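Local coordinates for protein beta 1-3 glucanase (Clostridium beijerinckii NCIMB 8052, PDB 5H4E) that probably hydrolyses beta-1,3-glucans, as a glycoside hydrolase family 64 domain of a clostridial beta-1,3-glucanase, at residues T152-I164 with T175-N187. Residues are numbered along the deposited sequence; the frame is centred on the assembly and turned at random.
Sequences TTRVDQFCYPYNI and TYGDTGTRADLMN
A bend at chi2 (63°) in Arg154 and a first torsion that sets CG of Asp178 beside its own backbone N (chi1 -51°) bring guanidinium and carboxylate together from opposite directions. They meet side-on and nearly coplanar, the planes 12° apart. Arg154 NE reaches Asp178 OD1 at 3.1 Å on its syn lone pair. Arg154 NH2 completes the salt bridge, 2.8 Å from Asp178 OD2. That second oxygen also accepts from Tyr162 N at 2.9 Å, on its anti side and out of the carboxylate plane. Asp178 N answers with a bond to Tyr162 O, continuing the pairing of the hairpin formed by strands 162-168 and 173-177, where Ile164 and Tyr176 are an antiparallel hydrogen-bonded pair. Tyr162 CE2 lies 3.3 Å above the plane of the Arg154 guanidinium, offset toward its rim, and Glu137 OE2 makes a second salt bridge to Arg154 NH2. Where the chain leaves the hairpin and enters helix 182-192, the extended Arg182 side chain sends NE to Cys159 O at 2.8 Å. Leu185 CD1 packs 3.5 Å from Phe158 CZ, while the Met186 sulfur makes a Met-aromatic contact at the edge of the same ring. Arg154 thus bridges Asp178 and Glu137, and Asp178, held through both carboxylate oxygens and its backbone N, ties the end of the hairpin to the loop that carries Arg154.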
# COMPACT_ATOMS: atom_id res chain seq x y z
N THR A 152 -1.43 1.96 -7.20
CA THR A 152 -2.20 0.83 -6.67
C THR A 152 -1.42 0.22 -5.52
O THR A 152 -0.21 0.45 -5.39
CB THR A 152 -2.44 -0.26 -7.73
OG1 THR A 152 -1.19 -0.89 -8.07
CG2 THR A 152 -3.08 0.31 -8.98
N THR A 153 -2.07 -0.58 -4.69
CA THR A 153 -1.32 -1.21 -3.62
C THR A 153 -1.84 -2.60 -3.29
O THR A 153 -3.05 -2.80 -3.15
CB THR A 153 -1.35 -0.34 -2.34
OG1 THR A 153 -0.69 -1.04 -1.28
CG2 THR A 153 -2.78 0.01 -1.91
N ARG A 154 -0.92 -3.56 -3.20
CA ARG A 154 -1.28 -4.89 -2.71
C ARG A 154 -0.64 -5.12 -1.35
O ARG A 154 -0.39 -6.25 -0.96
CB ARG A 154 -0.85 -5.99 -3.69
CG ARG A 154 -1.94 -6.39 -4.67
CD ARG A 154 -2.31 -5.21 -5.57
NE ARG A 154 -3.52 -5.46 -6.35
CZ ARG A 154 -4.76 -5.26 -5.91
NH1 ARG A 154 -4.96 -4.81 -4.67
NH2 ARG A 154 -5.79 -5.51 -6.70
N VAL A 155 -0.39 -4.05 -0.61
CA VAL A 155 0.30 -4.18 0.67
C VAL A 155 -0.59 -4.88 1.69
O VAL A 155 -0.11 -5.65 2.51
CB VAL A 155 0.75 -2.79 1.18
CG1 VAL A 155 1.22 -2.87 2.62
CG2 VAL A 155 1.86 -2.27 0.27
N ASP A 156 -1.90 -4.65 1.62
CA ASP A 156 -2.84 -5.27 2.55
C ASP A 156 -3.61 -6.44 1.94
O ASP A 156 -3.96 -7.40 2.64
CB ASP A 156 -3.86 -4.24 3.06
CG ASP A 156 -3.28 -3.34 4.15
OD1 ASP A 156 -2.15 -3.58 4.59
OD2 ASP A 156 -3.98 -2.39 4.57
N GLN A 157 -3.89 -6.37 0.64
CA GLN A 157 -4.81 -7.32 0.02
C GLN A 157 -4.74 -7.34 -1.51
O GLN A 157 -4.21 -6.42 -2.14
CB GLN A 157 -6.25 -7.00 0.43
CG GLN A 157 -6.64 -5.62 -0.04
CD GLN A 157 -8.14 -5.38 -0.07
OE1 GLN A 157 -8.87 -5.77 0.84
NE2 GLN A 157 -8.61 -4.73 -1.13
N PHE A 158 -5.29 -8.41 -2.09
CA PHE A 158 -5.80 -8.39 -3.45
C PHE A 158 -7.28 -8.73 -3.44
O PHE A 158 -7.66 -9.85 -3.04
CB PHE A 158 -5.08 -9.38 -4.35
CG PHE A 158 -5.71 -9.50 -5.72
CD1 PHE A 158 -5.34 -8.64 -6.74
CD2 PHE A 158 -6.68 -10.45 -5.97
CE1 PHE A 158 -5.94 -8.72 -7.99
CE2 PHE A 158 -7.28 -10.55 -7.21
CZ PHE A 158 -6.92 -9.68 -8.22
N CYS A 159 -8.11 -7.81 -3.92
CA CYS A 159 -9.55 -8.05 -4.02
C CYS A 159 -10.01 -8.13 -5.48
O CYS A 159 -10.57 -9.13 -5.89
CB CYS A 159 -10.34 -6.97 -3.27
SG CYS A 159 -12.13 -7.20 -3.40
N TYR A 160 -9.77 -7.07 -6.26
CA TYR A 160 -10.10 -7.11 -7.68
C TYR A 160 -8.98 -6.45 -8.49
O TYR A 160 -8.26 -5.61 -7.96
CB TYR A 160 -11.46 -6.45 -7.96
CG TYR A 160 -11.61 -4.97 -7.63
CD1 TYR A 160 -11.04 -4.00 -8.45
CD2 TYR A 160 -12.37 -4.56 -6.53
CE1 TYR A 160 -11.19 -2.64 -8.16
CE2 TYR A 160 -12.53 -3.19 -6.24
CZ TYR A 160 -11.94 -2.25 -7.06
OH TYR A 160 -12.09 -0.90 -6.80
N PRO A 161 -8.82 -6.84 -9.76
CA PRO A 161 -7.71 -6.26 -10.52
C PRO A 161 -7.94 -4.79 -10.87
O PRO A 161 -9.04 -4.41 -11.29
CB PRO A 161 -7.67 -7.12 -11.79
CG PRO A 161 -9.05 -7.66 -11.93
CD PRO A 161 -9.54 -7.88 -10.52
N TYR A 162 -6.91 -3.97 -10.68
CA TYR A 162 -7.01 -2.56 -11.09
C TYR A 162 -5.63 -2.01 -11.42
O TYR A 162 -4.61 -2.56 -11.03
CB TYR A 162 -7.72 -1.71 -10.02
CG TYR A 162 -6.95 -1.37 -8.74
CD1 TYR A 162 -6.88 -0.07 -8.28
CD2 TYR A 162 -6.34 -2.37 -7.97
CE1 TYR A 162 -6.21 0.24 -7.08
CE2 TYR A 162 -5.67 -2.07 -6.79
CZ TYR A 162 -5.61 -0.77 -6.36
OH TYR A 162 -4.93 -0.47 -5.17
N ASN A 163 -5.62 -0.96 -12.22
CA ASN A 163 -4.37 -0.38 -12.67
C ASN A 163 -4.62 1.08 -12.90
O ASN A 163 -5.78 1.51 -13.01
CB ASN A 163 -3.84 -1.09 -13.94
CG ASN A 163 -4.76 -0.93 -15.15
OD1 ASN A 163 -4.78 0.11 -15.82
ND2 ASN A 163 -5.50 -1.98 -15.47
N ILE A 164 -3.55 1.87 -12.94
CA ILE A 164 -3.70 3.30 -13.07
C ILE A 164 -2.83 3.78 -14.21
O ILE A 164 -1.67 3.36 -14.35
CB ILE A 164 -3.32 4.02 -11.74
CG1 ILE A 164 -4.21 3.52 -10.59
CG2 ILE A 164 -3.38 5.57 -11.90
CD1 ILE A 164 -3.74 3.97 -9.21
N THR A 175 1.39 3.32 -17.24
CA THR A 175 0.31 2.54 -16.65
C THR A 175 0.88 1.41 -15.79
O THR A 175 1.57 0.52 -16.31
CB THR A 175 -0.62 1.94 -17.73
OG1 THR A 175 -1.19 3.01 -18.50
CG2 THR A 175 -1.76 1.12 -17.10
N TYR A 176 0.61 1.45 -14.49
CA TYR A 176 1.05 0.40 -13.57
C TYR A 176 -0.14 -0.19 -12.83
O TYR A 176 -1.03 0.54 -12.38
CB TYR A 176 2.06 0.94 -12.55
CG TYR A 176 3.36 1.44 -13.12
CD1 TYR A 176 3.85 0.97 -14.34
CD2 TYR A 176 4.12 2.37 -12.43
CE1 TYR A 176 5.06 1.42 -14.85
CE2 TYR A 176 5.33 2.84 -12.93
CZ TYR A 176 5.79 2.36 -14.15
OH TYR A 176 6.99 2.81 -14.67
N GLY A 177 -0.14 -1.52 -12.69
CA GLY A 177 -1.14 -2.20 -11.90
C GLY A 177 -1.27 -3.66 -12.30
O GLY A 177 -0.37 -4.21 -12.95
N ASP A 178 -2.37 -4.29 -11.88
CA ASP A 178 -2.59 -5.72 -12.12
C ASP A 178 -2.83 -6.03 -13.58
O ASP A 178 -3.40 -5.21 -14.31
CB ASP A 178 -3.81 -6.23 -11.34
CG ASP A 178 -3.75 -5.86 -9.88
OD1 ASP A 178 -2.65 -5.94 -9.29
OD2 ASP A 178 -4.79 -5.46 -9.33
N THR A 179 -2.46 -7.24 -13.99
CA THR A 179 -2.89 -7.76 -15.29
C THR A 179 -3.69 -9.03 -15.06
O THR A 179 -3.33 -9.84 -14.21
CB THR A 179 -1.71 -8.10 -16.21
OG1 THR A 179 -0.93 -9.15 -15.62
CG2 THR A 179 -0.84 -6.88 -16.40
N GLY A 180 -4.77 -9.21 -15.82
CA GLY A 180 -5.55 -10.42 -15.71
C GLY A 180 -6.89 -10.22 -15.03
O GLY A 180 -7.11 -9.18 -14.41
N THR A 181 -7.76 -11.21 -15.16
CA THR A 181 -9.06 -11.20 -14.49
C THR A 181 -8.96 -11.68 -13.04
O THR A 181 -8.00 -12.36 -12.65
CB THR A 181 -10.10 -12.10 -15.21
OG1 THR A 181 -9.78 -13.47 -14.94
CG2 THR A 181 -10.11 -11.85 -16.72
N ARG A 182 -9.95 -11.32 -12.24
CA ARG A 182 -9.99 -11.70 -10.85
C ARG A 182 -9.97 -13.22 -10.67
O ARG A 182 -9.12 -13.75 -9.94
CB ARG A 182 -11.23 -11.10 -10.18
CG ARG A 182 -11.27 -11.29 -8.68
CD ARG A 182 -12.52 -10.61 -8.09
NE ARG A 182 -12.65 -10.80 -6.65
CZ ARG A 182 -13.36 -11.76 -6.07
NH1 ARG A 182 -13.41 -11.83 -4.74
NH2 ARG A 182 -14.05 -12.64 -6.80
N ALA A 183 -10.88 -13.91 -11.36
CA ALA A 183 -10.95 -15.38 -11.29
C ALA A 183 -9.62 -16.02 -11.65
O ALA A 183 -9.15 -16.92 -10.96
CB ALA A 183 -12.05 -15.91 -12.21
N ASP A 184 -9.02 -15.57 -12.74
CA ASP A 184 -7.74 -16.16 -13.17
C ASP A 184 -6.63 -15.89 -12.17
O ASP A 184 -5.81 -16.76 -11.93
CB ASP A 184 -7.31 -15.64 -14.54
CG ASP A 184 -8.14 -16.22 -15.66
OD1 ASP A 184 -8.94 -17.17 -15.43
OD2 ASP A 184 -7.99 -15.72 -16.79
N LEU A 185 -6.60 -14.69 -11.59
CA LEU A 185 -5.55 -14.34 -10.63
C LEU A 185 -5.69 -15.13 -9.33
O LEU A 185 -4.70 -15.63 -8.78
CB LEU A 185 -5.55 -12.83 -10.37
CG LEU A 185 -5.02 -11.96 -11.51
CD1 LEU A 185 -5.39 -10.48 -11.27
CD2 LEU A 185 -3.50 -12.13 -11.66
N MET A 186 -6.92 -15.22 -8.82
CA MET A 186 -7.22 -16.04 -7.66
C MET A 186 -6.77 -17.49 -7.84
O MET A 186 -6.10 -18.06 -6.97
CB MET A 186 -8.73 -16.04 -7.37
CG MET A 186 -9.33 -14.70 -7.04
SD MET A 186 -8.86 -14.18 -5.40
CE MET A 186 -10.14 -12.97 -5.07
N ASN A 187 -7.16 -18.09 -8.96
CA ASN A 187 -6.81 -19.48 -9.23
C ASN A 187 -5.31 -19.67 -9.40
O ASN A 187 -4.73 -20.60 -8.83
CB ASN A 187 -7.54 -19.98 -10.48
CG ASN A 187 -9.05 -20.09 -10.27
OD1 ASN A 187 -9.52 -20.31 -9.15
ND2 ASN A 187 -9.81 -19.95 -11.35
O HOH W 1 -0.28 2.15 -9.85
O HOH W 2 -2.64 -3.11 -8.84
O HOH W 3 -6.11 -4.17 -13.81